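Local coordinates for lysozyme inhibitor LprI-like N-terminal domain-containing protein (Burkholderia thailandensis, PDB 6AR7) that is of unknown function but probably belongs to the LprI family of lysozyme inhibitors, and is probably exported from the cytoplasm, at residues R31-L34 / A35-D38; A75-G78 / W79-S82; N165-Y168 / E169-R172. All coordinates share one frame; numbering follows the deposited sequence.

Contact 1: R31-L34 / A35-D38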
ATOM      1  N   ARG A  31      17.407  -4.839   8.960  1.00 29.12           N
ATOM      2  CA  ARG A  31      17.666  -5.820  10.011  1.00 25.35           C
ATOM      3  C   ARG A  31      18.990  -5.535  10.717  1.00 26.42           C
ATOM      4  O   ARG A  31      19.063  -5.509  11.950  1.00 27.61           O
ATOM      5  CB  ARG A  31      17.661  -7.212   9.375  1.00 41.35           C
ATOM      6  CG  ARG A  31      17.286  -8.348  10.265  1.00 63.18           C
ATOM      7  CD  ARG A  31      16.964  -9.587   9.419  1.00 80.48           C
ATOM      8  NE  ARG A  31      15.691  -9.443   8.697  1.00 80.85           N
ATOM      9  CZ  ARG A  31      15.245 -10.288   7.768  1.00 73.37           C
ATOM     10  NH1 ARG A  31      15.955 -11.355   7.436  1.00 73.79           N
ATOM     11  NH2 ARG A  31      14.083 -10.066   7.170  1.00 70.48           N
ATOM     12  N   GLN A  32      20.054  -5.336   9.940  1.00 24.86           N
ATOM     13  CA  GLN A  32      21.333  -4.960  10.524  1.00 30.58           C
ATOM     14  C   GLN A  32      21.230  -3.610  11.231  1.00 22.88           C
ATOM     15  O   GLN A  32      21.783  -3.428  12.314  1.00 28.72           O
ATOM     16  CB  GLN A  32      22.395  -4.924   9.428  1.00 29.19           C
ATOM     17  CG  GLN A  32      22.649  -6.285   8.837  1.00 36.05           C
ATOM     18  CD  GLN A  32      23.436  -6.234   7.557  1.00 35.51           C
ATOM     19  OE1 GLN A  32      23.339  -5.282   6.788  1.00 41.29           O
ATOM     20  NE2 GLN A  32      24.220  -7.264   7.315  1.00 40.41           N
ATOM     21  N   CYS A  33      20.493  -2.665  10.649  1.00 25.27           N
ATOM     22  CA  CYS A  33      20.351  -1.354  11.277  1.00 28.13           C
ATOM     23  C   CYS A  33      19.673  -1.465  12.646  1.00 31.74           C
ATOM     24  O   CYS A  33      20.154  -0.893  13.632  1.00 31.79           O
ATOM     25  CB  CYS A  33      19.558  -0.431  10.351  1.00 31.91           C
ATOM     26  SG  CYS A  33      19.322   1.270  10.930  1.00 32.96           S
ATOM     27  N   LEU A  34      18.574  -2.236  12.733  1.00 32.51           N
ATOM     28  CA  LEU A  34      17.841  -2.373  14.001  1.00 25.12           C
ATOM     29  C   LEU A  34      18.688  -3.009  15.085  1.00 27.60           C
ATOM     30  O   LEU A  34      18.343  -2.894  16.270  1.00 30.28           O
ATOM     31  CB  LEU A  34      16.555  -3.213  13.829  1.00 22.60           C
ATOM     32  CG  LEU A  34      15.522  -2.610  12.880  1.00 24.99           C
ATOM     33  CD1 LEU A  34      14.409  -3.625  12.500  1.00 22.46           C
ATOM     34  CD2 LEU A  34      14.950  -1.363  13.502  1.00 20.00           C
ATOM     35  N   ALA A  35      19.762  -3.705  14.712  1.00 23.54           N
ATOM     36  CA  ALA A  35      20.698  -4.270  15.674  1.00 32.13           C
ATOM     37  C   ALA A  35      21.832  -3.315  16.055  1.00 34.47           C
ATOM     38  O   ALA A  35      22.666  -3.680  16.879  1.00 31.98           O
ATOM     39  CB  ALA A  35      21.306  -5.565  15.114  1.00 27.52           C
ATOM     40  N   ARG A  36      21.887  -2.107  15.496  1.00 26.68           N
ATOM     41  CA  ARG A  36      23.004  -1.209  15.790  1.00 30.47           C
ATOM     42  C   ARG A  36      22.960  -0.693  17.216  1.00 33.83           C
ATOM     43  O   ARG A  36      21.911  -0.277  17.708  1.00 26.50           O
ATOM     44  CB  ARG A  36      23.005  -0.004  14.855  1.00 25.25           C
ATOM     45  CG  ARG A  36      23.504  -0.307  13.475  1.00 24.93           C
ATOM     46  CD  ARG A  36      23.246   0.857  12.507  1.00 27.99           C
ATOM     47  NE  ARG A  36      23.831   2.116  12.957  1.00 25.75           N
ATOM     48  CZ  ARG A  36      23.951   3.176  12.171  1.00 26.66           C
ATOM     49  NH1 ARG A  36      23.541   3.086  10.905  1.00 27.74           N
ATOM     50  NH2 ARG A  36      24.488   4.303  12.628  1.00 26.40           N
ATOM     51  N   ARG A  37      24.139  -0.636  17.845  1.00 38.97           N
ATOM     52  CA  ARG A  37      24.282  -0.089  19.193  0.61 44.39           C
ATOM     53  C   ARG A  37      23.691   1.311  19.289  1.00 41.10           C
ATOM     54  O   ARG A  37      23.067   1.678  20.285  1.00 40.18           O
ATOM     55  CB  ARG A  37      25.770  -0.062  19.553  0.61 45.97           C
ATOM     56  CG  ARG A  37      26.136  -0.483  20.952  0.61 55.79           C
ATOM     57  CD  ARG A  37      27.642  -0.780  21.042  0.61 63.08           C
ATOM     58  NE  ARG A  37      28.490   0.329  20.591  0.61 65.43           N
ATOM     59  CZ  ARG A  37      29.215   0.326  19.473  0.61 65.22           C
ATOM     60  NH1 ARG A  37      29.208  -0.733  18.668  0.61 65.05           N
ATOM     61  NH2 ARG A  37      29.954   1.384  19.160  0.61 65.89           N
ATOM     62  N   ASP A  38      23.892   2.115  18.249  1.00 34.43           N
ATOM     63  CA  ASP A  38      23.441   3.501  18.279  1.00 28.69           C
ATOM     64  C   ASP A  38      22.013   3.655  17.776  1.00 27.30           C
ATOM     65  O   ASP A  38      21.556   4.784  17.585  1.00 28.77           O
ATOM     66  CB  ASP A  38      24.415   4.396  17.478  1.00 29.14           C
ATOM     67  CG  ASP A  38      24.450   4.056  15.973  1.00 32.05           C
ATOM     68  OD1 ASP A  38      23.979   2.966  15.593  1.00 33.67           O
ATOM     69  OD2 ASP A  38      24.997   4.852  15.178  1.00 31.64           O
TER
HETATM   70  O   HOH W   1      19.497  -1.792  18.356  1.00 40.34           O
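With CG of R36 set anti to its own carbonyl carbon (chi1 -76°), the stem of the arginine runs past the last turn of helix 25-34, and its CD comes within 4.2 Å of C33 SG. The backbone sets R36 CB 3.2 Å from C33 O, and chi1 brings CG close to the same oxygen, so the arginine stem covers an atom that its own amide also binds. R36 N donates to C33 O at 2.8 Å with a nearly straight N-H (164°). One residue earlier, A35 N has two weak bonds, to R31 O and to Q32 O, the latter at 3.1 Å. The regular i to i+4 pattern thus gives way to a closing i to i+3 link, and the chain leaves the helix. A water bridges the bend, donating to L34 O and to R36 O, while L34 O also accepts from Q45 NE2 of helix 42-70.

Beyond CD the R36 chain, bent at chi3 (57°), turns its guanidinium to D38, two residues on. The two form a side-on, two-point salt bridge: R36 NE reaches D38 OD1 at 2.8 Å and R36 NH2 reaches D38 OD2 at 2.7 Å. Each oxygen uses its syn lone pair; OD2 lies in the guanidinium plane, whereas OD1 is tilted slightly from it. Two bonds hold the flat groups against rotation, although the residues are exposed.

On the helix side, C33 is joined to C48 by a disulfide, and L34 also packs on C48. This is a helix C-terminus running into a loop, fastened by the disulfide to the helix that follows.

Contact 2: A75-G78 / W79-S82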
ATOM      1  N   ALA A  75      -0.480  -1.368 -21.576  1.00 49.93           N
ATOM      2  CA  ALA A  75      -0.106  -1.563 -20.184  1.00 48.59           C
ATOM      3  C   ALA A  75       0.646  -0.357 -19.642  1.00 54.06           C
ATOM      4  O   ALA A  75       0.486   0.007 -18.467  1.00 53.72           O
ATOM      5  CB  ALA A  75       0.736  -2.824 -20.046  1.00 54.05           C
ATOM      6  N   ARG A  76       1.470   0.280 -20.479  1.00 48.58           N
ATOM      7  CA  ARG A  76       2.215   1.443 -20.009  1.00 46.74           C
ATOM      8  C   ARG A  76       1.261   2.535 -19.527  1.00 42.26           C
ATOM      9  O   ARG A  76       1.360   2.998 -18.382  1.00 44.59           O
ATOM     10  CB  ARG A  76       3.134   1.974 -21.114  1.00 45.92           C
ATOM     11  CG  ARG A  76       3.966   3.165 -20.652  1.00 51.48           C
ATOM     12  CD  ARG A  76       4.793   3.789 -21.770  1.00 59.16           C
ATOM     13  NE  ARG A  76       3.960   4.537 -22.703  1.00 63.15           N
ATOM     14  CZ  ARG A  76       3.766   4.205 -23.975  1.00 67.77           C
ATOM     15  NH1 ARG A  76       4.368   3.139 -24.492  1.00 66.44           N
ATOM     16  NH2 ARG A  76       2.976   4.952 -24.734  1.00 66.06           N
ATOM     17  N   ARG A  77       0.301   2.925 -20.375  1.00 44.10           N
ATOM     18  CA  ARG A  77      -0.671   3.943 -19.987  1.00 49.61           C
ATOM     19  C   ARG A  77      -1.479   3.496 -18.775  1.00 49.22           C
ATOM     20  O   ARG A  77      -1.782   4.306 -17.893  1.00 47.67           O
ATOM     21  CB  ARG A  77      -1.602   4.271 -21.156  1.00 46.28           C
ATOM     22  CG  ARG A  77      -0.911   5.008 -22.288  1.00 49.22           C
ATOM     23  CD  ARG A  77      -1.903   5.478 -23.348  1.00 53.06           C
ATOM     24  NE  ARG A  77      -2.351   4.383 -24.199  1.00 53.45           N
ATOM     25  CZ  ARG A  77      -1.713   3.993 -25.297  1.00 60.95           C
ATOM     26  NH1 ARG A  77      -0.601   4.613 -25.670  1.00 57.39           N
ATOM     27  NH2 ARG A  77      -2.185   2.985 -26.017  1.00 65.25           N
ATOM     28  N   GLY A  78      -1.845   2.210 -18.729  1.00 44.93           N
ATOM     29  CA  GLY A  78      -2.552   1.686 -17.572  1.00 38.15           C
ATOM     30  C   GLY A  78      -1.755   1.826 -16.288  1.00 38.67           C
ATOM     31  O   GLY A  78      -2.282   2.257 -15.260  1.00 37.29           O
ATOM     32  N   TRP A  79      -0.472   1.451 -16.321  1.00 39.86           N
ATOM     33  CA  TRP A  79       0.343   1.575 -15.110  1.00 36.83           C
ATOM     34  C   TRP A  79       0.596   3.036 -14.766  1.00 37.56           C
ATOM     35  O   TRP A  79       0.634   3.400 -13.581  1.00 40.12           O
ATOM     36  CB  TRP A  79       1.660   0.812 -15.261  1.00 33.74           C
ATOM     37  CG  TRP A  79       1.483  -0.648 -15.002  1.00 41.11           C
ATOM     38  CD1 TRP A  79       1.276  -1.624 -15.935  1.00 46.53           C
ATOM     39  CD2 TRP A  79       1.479  -1.305 -13.726  1.00 41.58           C
ATOM     40  NE1 TRP A  79       1.131  -2.843 -15.319  1.00 41.20           N
ATOM     41  CE2 TRP A  79       1.264  -2.676 -13.965  1.00 38.44           C
ATOM     42  CE3 TRP A  79       1.632  -0.867 -12.406  1.00 34.44           C
ATOM     43  CZ2 TRP A  79       1.194  -3.610 -12.931  1.00 34.88           C
ATOM     44  CZ3 TRP A  79       1.569  -1.798 -11.386  1.00 37.56           C
ATOM     45  CH2 TRP A  79       1.358  -3.153 -11.654  1.00 37.10           C
ATOM     46  N   GLN A  80       0.773   3.887 -15.784  1.00 37.76           N
ATOM     47  CA  GLN A  80       0.931   5.311 -15.518  1.00 41.45           C
ATOM     48  C   GLN A  80      -0.282   5.847 -14.787  1.00 43.37           C
ATOM     49  O   GLN A  80      -0.155   6.643 -13.849  1.00 42.06           O
ATOM     50  CB  GLN A  80       1.155   6.084 -16.816  1.00 42.16           C
ATOM     51  CG  GLN A  80       2.513   5.821 -17.428  1.00 45.37           C
ATOM     52  CD  GLN A  80       2.692   6.547 -18.742  1.00 50.40           C
ATOM     53  OE1 GLN A  80       1.749   6.666 -19.521  1.00 50.43           O
ATOM     54  NE2 GLN A  80       3.906   7.010 -19.009  1.00 47.27           N
ATOM     55  N   GLU A  81      -1.466   5.406 -15.197  1.00 42.91           N
ATOM     56  CA  GLU A  81      -2.674   5.794 -14.494  1.00 43.20           C
ATOM     57  C   GLU A  81      -2.663   5.265 -13.064  1.00 43.69           C
ATOM     58  O   GLU A  81      -2.984   6.001 -12.119  1.00 34.76           O
ATOM     59  CB  GLU A  81      -3.898   5.269 -15.248  1.00 45.46           C
ATOM     60  CG  GLU A  81      -5.220   5.586 -14.564  1.00 49.57           C
ATOM     61  CD  GLU A  81      -5.514   7.069 -14.455  1.00 49.36           C
ATOM     62  OE1 GLU A  81      -4.984   7.861 -15.261  1.00 53.94           O
ATOM     63  OE2 GLU A  81      -6.259   7.447 -13.531  1.00 46.44           O
ATOM     64  N   SER A  82      -2.257   4.004 -12.879  1.00 36.14           N
ATOM     65  CA  SER A  82      -2.232   3.429 -11.536  1.00 34.91           C
ATOM     66  C   SER A  82      -1.291   4.206 -10.619  1.00 37.39           C
ATOM     67  O   SER A  82      -1.599   4.424  -9.440  1.00 32.23           O
ATOM     68  CB  SER A  82      -1.832   1.954 -11.603  1.00 28.57           C
ATOM     69  OG  SER A  82      -0.424   1.799 -11.618  1.00 32.71           O
TER
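Main-chain bonds tie W79 to A75, Q80 to R76, E81 to R77 and S82 to G78, the i to i+4 ladder of helix 73-101; W79 N to A75 O, at 2.8 Å, is representative.

Among the side chains, apolar contact is slight. W79 CG lies anti to the carbonyl carbon (chi1 -81°), which brings the indole edge back along the helix: CD1 sits 3.1 Å from A75 O, near the ring plane, and 4.3 Å from A75 CB. The W79 side chain also packs on L67, L128, A131 and M197. R76 and Q80 run side by side, R76 CG 4.1 Å from Q80 CD, with guanidinium and amide planes turned 79° apart. Q80 OE1 comes to 3.7 Å from R77 CA; R77 and Q80 cross, their planes 63° apart.

Polar bonds within the helix join S82 OG to W79 O at 2.7 Å and E81 to R84 and R85 as salt bridges. On helix 107-136, R124 bonds S82 OG and Y135 OH bonds W79 NE1.

The chemistry is therefore split: a buried indole and serine satisfied by helix 107-136 and, for the serine, also by W79 O, and a more exposed flank of arginine and glutamine stems.

Contact 3: N165-Y168 / E169-R172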
ATOM      1  N   ASN A 165     -15.572  -3.159   3.910  1.00 35.22           N
ATOM      2  CA  ASN A 165     -16.623  -2.212   4.257  1.00 36.66           C
ATOM      3  C   ASN A 165     -17.051  -2.380   5.707  1.00 36.43           C
ATOM      4  O   ASN A 165     -17.414  -1.397   6.362  1.00 39.53           O
ATOM      5  CB  ASN A 165     -17.791  -2.346   3.281  1.00 42.48           C
ATOM      6  CG  ASN A 165     -17.413  -1.867   1.880  1.00 50.76           C
ATOM      7  OD1 ASN A 165     -16.760  -0.826   1.737  1.00 47.37           O
ATOM      8  ND2 ASN A 165     -17.799  -2.625   0.851  1.00 44.28           N
ATOM      9  N   ARG A 166     -16.978  -3.604   6.225  1.00 35.49           N
ATOM     10  CA  ARG A 166     -17.247  -3.855   7.637  1.00 38.01           C
ATOM     11  C   ARG A 166     -16.263  -3.102   8.529  1.00 38.54           C
ATOM     12  O   ARG A 166     -16.659  -2.402   9.469  1.00 37.60           O
ATOM     13  CB  ARG A 166     -17.177  -5.351   7.900  1.00 44.75           C
ATOM     14  CG  ARG A 166     -17.448  -5.746   9.306  1.00 53.14           C
ATOM     15  CD  ARG A 166     -17.837  -7.203   9.350  1.00 53.00           C
ATOM     16  NE  ARG A 166     -16.701  -8.110   9.234  1.00 53.52           N
ATOM     17  CZ  ARG A 166     -15.955  -8.492  10.266  1.00 57.38           C
ATOM     18  NH1 ARG A 166     -16.221  -8.033  11.486  1.00 61.47           N
ATOM     19  NH2 ARG A 166     -14.948  -9.332  10.081  1.00 57.68           N
ATOM     20  N   TYR A 167     -14.968  -3.264   8.279  1.00 34.28           N
ATOM     21  CA  TYR A 167     -14.007  -2.538   9.099  1.00 32.30           C
ATOM     22  C   TYR A 167     -14.021  -1.045   8.793  1.00 31.51           C
ATOM     23  O   TYR A 167     -13.780  -0.238   9.696  1.00 32.52           O
ATOM     24  CB  TYR A 167     -12.608  -3.136   8.935  1.00 30.34           C
ATOM     25  CG  TYR A 167     -12.498  -4.431   9.696  1.00 39.51           C
ATOM     26  CD1 TYR A 167     -12.450  -4.429  11.087  1.00 37.92           C
ATOM     27  CD2 TYR A 167     -12.475  -5.663   9.037  1.00 41.02           C
ATOM     28  CE1 TYR A 167     -12.367  -5.609  11.806  1.00 40.31           C
ATOM     29  CE2 TYR A 167     -12.385  -6.852   9.751  1.00 39.00           C
ATOM     30  CZ  TYR A 167     -12.331  -6.816  11.137  1.00 43.56           C
ATOM     31  OH  TYR A 167     -12.241  -7.982  11.857  1.00 52.30           O
ATOM     32  N   TYR A 168     -14.322  -0.650   7.551  1.00 31.95           N
ATOM     33  CA  TYR A 168     -14.454   0.776   7.251  1.00 31.18           C
ATOM     34  C   TYR A 168     -15.531   1.413   8.120  1.00 32.41           C
ATOM     35  O   TYR A 168     -15.331   2.486   8.703  1.00 32.13           O
ATOM     36  CB  TYR A 168     -14.771   0.989   5.768  1.00 28.04           C
ATOM     37  CG  TYR A 168     -15.053   2.431   5.402  1.00 31.06           C
ATOM     38  CD1 TYR A 168     -14.026   3.278   5.032  1.00 35.36           C
ATOM     39  CD2 TYR A 168     -16.348   2.949   5.452  1.00 37.68           C
ATOM     40  CE1 TYR A 168     -14.269   4.602   4.711  1.00 36.95           C
ATOM     41  CE2 TYR A 168     -16.608   4.274   5.130  1.00 37.74           C
ATOM     42  CZ  TYR A 168     -15.555   5.095   4.760  1.00 35.00           C
ATOM     43  OH  TYR A 168     -15.783   6.414   4.442  1.00 37.28           O
ATOM     44  N   GLU A 169     -16.677   0.759   8.226  1.00 29.69           N
ATOM     45  CA  GLU A 169     -17.772   1.326   9.009  1.00 32.76           C
ATOM     46  C   GLU A 169     -17.458   1.311  10.503  1.00 32.72           C
ATOM     47  O   GLU A 169     -17.758   2.276  11.213  1.00 34.71           O
ATOM     48  CB  GLU A 169     -19.067   0.575   8.709  1.00 36.29           C
ATOM     49  CG  GLU A 169     -19.584   0.891   7.312  1.00 48.31           C
ATOM     50  CD  GLU A 169     -19.911   2.364   7.130  1.00 60.70           C
ATOM     51  OE1 GLU A 169     -20.278   3.026   8.129  1.00 69.75           O
ATOM     52  OE2 GLU A 169     -19.764   2.872   5.996  1.00 63.33           O
ATOM     53  N   LYS A 170     -16.859   0.226  10.999  1.00 35.40           N
ATOM     54  CA  LYS A 170     -16.435   0.187  12.395  1.00 39.26           C
ATOM     55  C   LYS A 170     -15.432   1.304  12.699  1.00 40.71           C
ATOM     56  O   LYS A 170     -15.526   1.955  13.743  1.00 34.32           O
ATOM     57  CB  LYS A 170     -15.854  -1.192  12.720  1.00 45.99           C
ATOM     58  CG  LYS A 170     -15.409  -1.381  14.168  1.00 62.35           C
ATOM     59  CD  LYS A 170     -14.921  -2.808  14.414  1.00 71.75           C
ATOM     60  CE  LYS A 170     -13.927  -2.879  15.573  1.00 79.76           C
ATOM     61  NZ  LYS A 170     -12.958  -4.020  15.451  1.00 82.17           N
ATOM     62  N   LEU A 171     -14.461   1.536  11.802  1.00 34.32           N
ATOM     63  CA  LEU A 171     -13.494   2.617  12.006  1.00 33.29           C
ATOM     64  C   LEU A 171     -14.180   3.975  11.973  1.00 37.23           C
ATOM     65  O   LEU A 171     -13.958   4.818  12.850  1.00 32.80           O
ATOM     66  CB  LEU A 171     -12.397   2.559  10.942  1.00 31.43           C
ATOM     67  CG  LEU A 171     -11.430   3.757  10.880  1.00 35.94           C
ATOM     68  CD1 LEU A 171     -10.643   3.961  12.174  1.00 29.98           C
ATOM     69  CD2 LEU A 171     -10.465   3.563   9.697  1.00 36.54           C
ATOM     70  N   ARG A 172     -15.017   4.203  10.960  1.00 38.89           N
ATOM     71  CA  ARG A 172     -15.665   5.499  10.831  1.00 41.29           C
ATOM     72  C   ARG A 172     -16.442   5.842  12.093  1.00 46.19           C
ATOM     73  O   ARG A 172     -16.437   6.997  12.538  1.00 48.53           O
ATOM     74  CB  ARG A 172     -16.589   5.515   9.620  1.00 37.70           C
ATOM     75  CG  ARG A 172     -17.409   6.784   9.535  1.00 45.32           C
ATOM     76  CD  ARG A 172     -17.741   7.181   8.112  1.00 60.46           C
ATOM     77  NE  ARG A 172     -18.996   6.597   7.650  1.00 72.39           N
ATOM     78  CZ  ARG A 172     -19.439   6.689   6.398  1.00 81.50           C
ATOM     79  NH1 ARG A 172     -20.596   6.131   6.057  1.00 78.32           N
ATOM     80  NH2 ARG A 172     -18.707   7.322   5.478  1.00 80.01           N
TER
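N165 opens the contact through its backbone: its O takes the amide of E169 at 2.9 Å, and E169 CG rests 3.3 Å from the same oxygen. R166 follows, its O receiving K170 N, while its guanidinium turns one face to Y167 CE2, which sits 3.5 Å above the plane and toward its rim. R166 NE also has a weak, long ion pair with D163.

Y167 O accepts from L171 N. Its ring lies alongside the K170 chain, both pointing the same way; K170, extended beyond CG, brings NZ to the ring edge, 4.0 Å from CE1, so the ammonium is at the rim and not over the face. NZ also makes a weak hydrogen bond to S221 OG of helix 203-223.

Y168 has the most side-chain neighbours. With its CG anti to the backbone N, chi1 175° carries the ring to where E169 and R172 reach its edge. E169 bends at chi2 and sets OE2 at the ring edge, in plane, 3.5 Å from CD2. R172 bends at chi3 and turns a guanidinium face to Y168 CE2, with ring and guanidinium planes 68° apart; Y168 OH and R172 NH2 are 3.2 Å apart. The E169 carboxylate meets R172 as well, OE2 to NH1 at 3.4 Å, well out of the guanidinium plane, so charge attraction is all that joins them.

Toward the neighbouring helices, Y168 and L171 pack on L183 of helix 180-197, and L171 also on F220. This is an amphipathic helix in a helical bundle, its charged side chains bordering the aromatic and aliphatic ones that meet neighbouring helices.

From the N terminus, contact 1 comes first, where helix 25-34 gives way to the loop before helix 42-70. Contact 2 follows near the start of helix 73-101, and contact 3 lies late in helix 155-174. Each is formed within one continuous stretch, so none closes a long loop, and the three run in series without nesting or crossing. Contacts 1 and 2 have centres about 38 Å apart, on opposite sides of the chain's centre, and no two contacts touch. Through neighbouring side chains, contact 1 meets helix 42-70, contact 2 meets helices 42-70, 107-136 and 180-197, and contact 3 meets helices 180-197 and 203-223. Helix 180-197 therefore lies against both contacts 2 and 3.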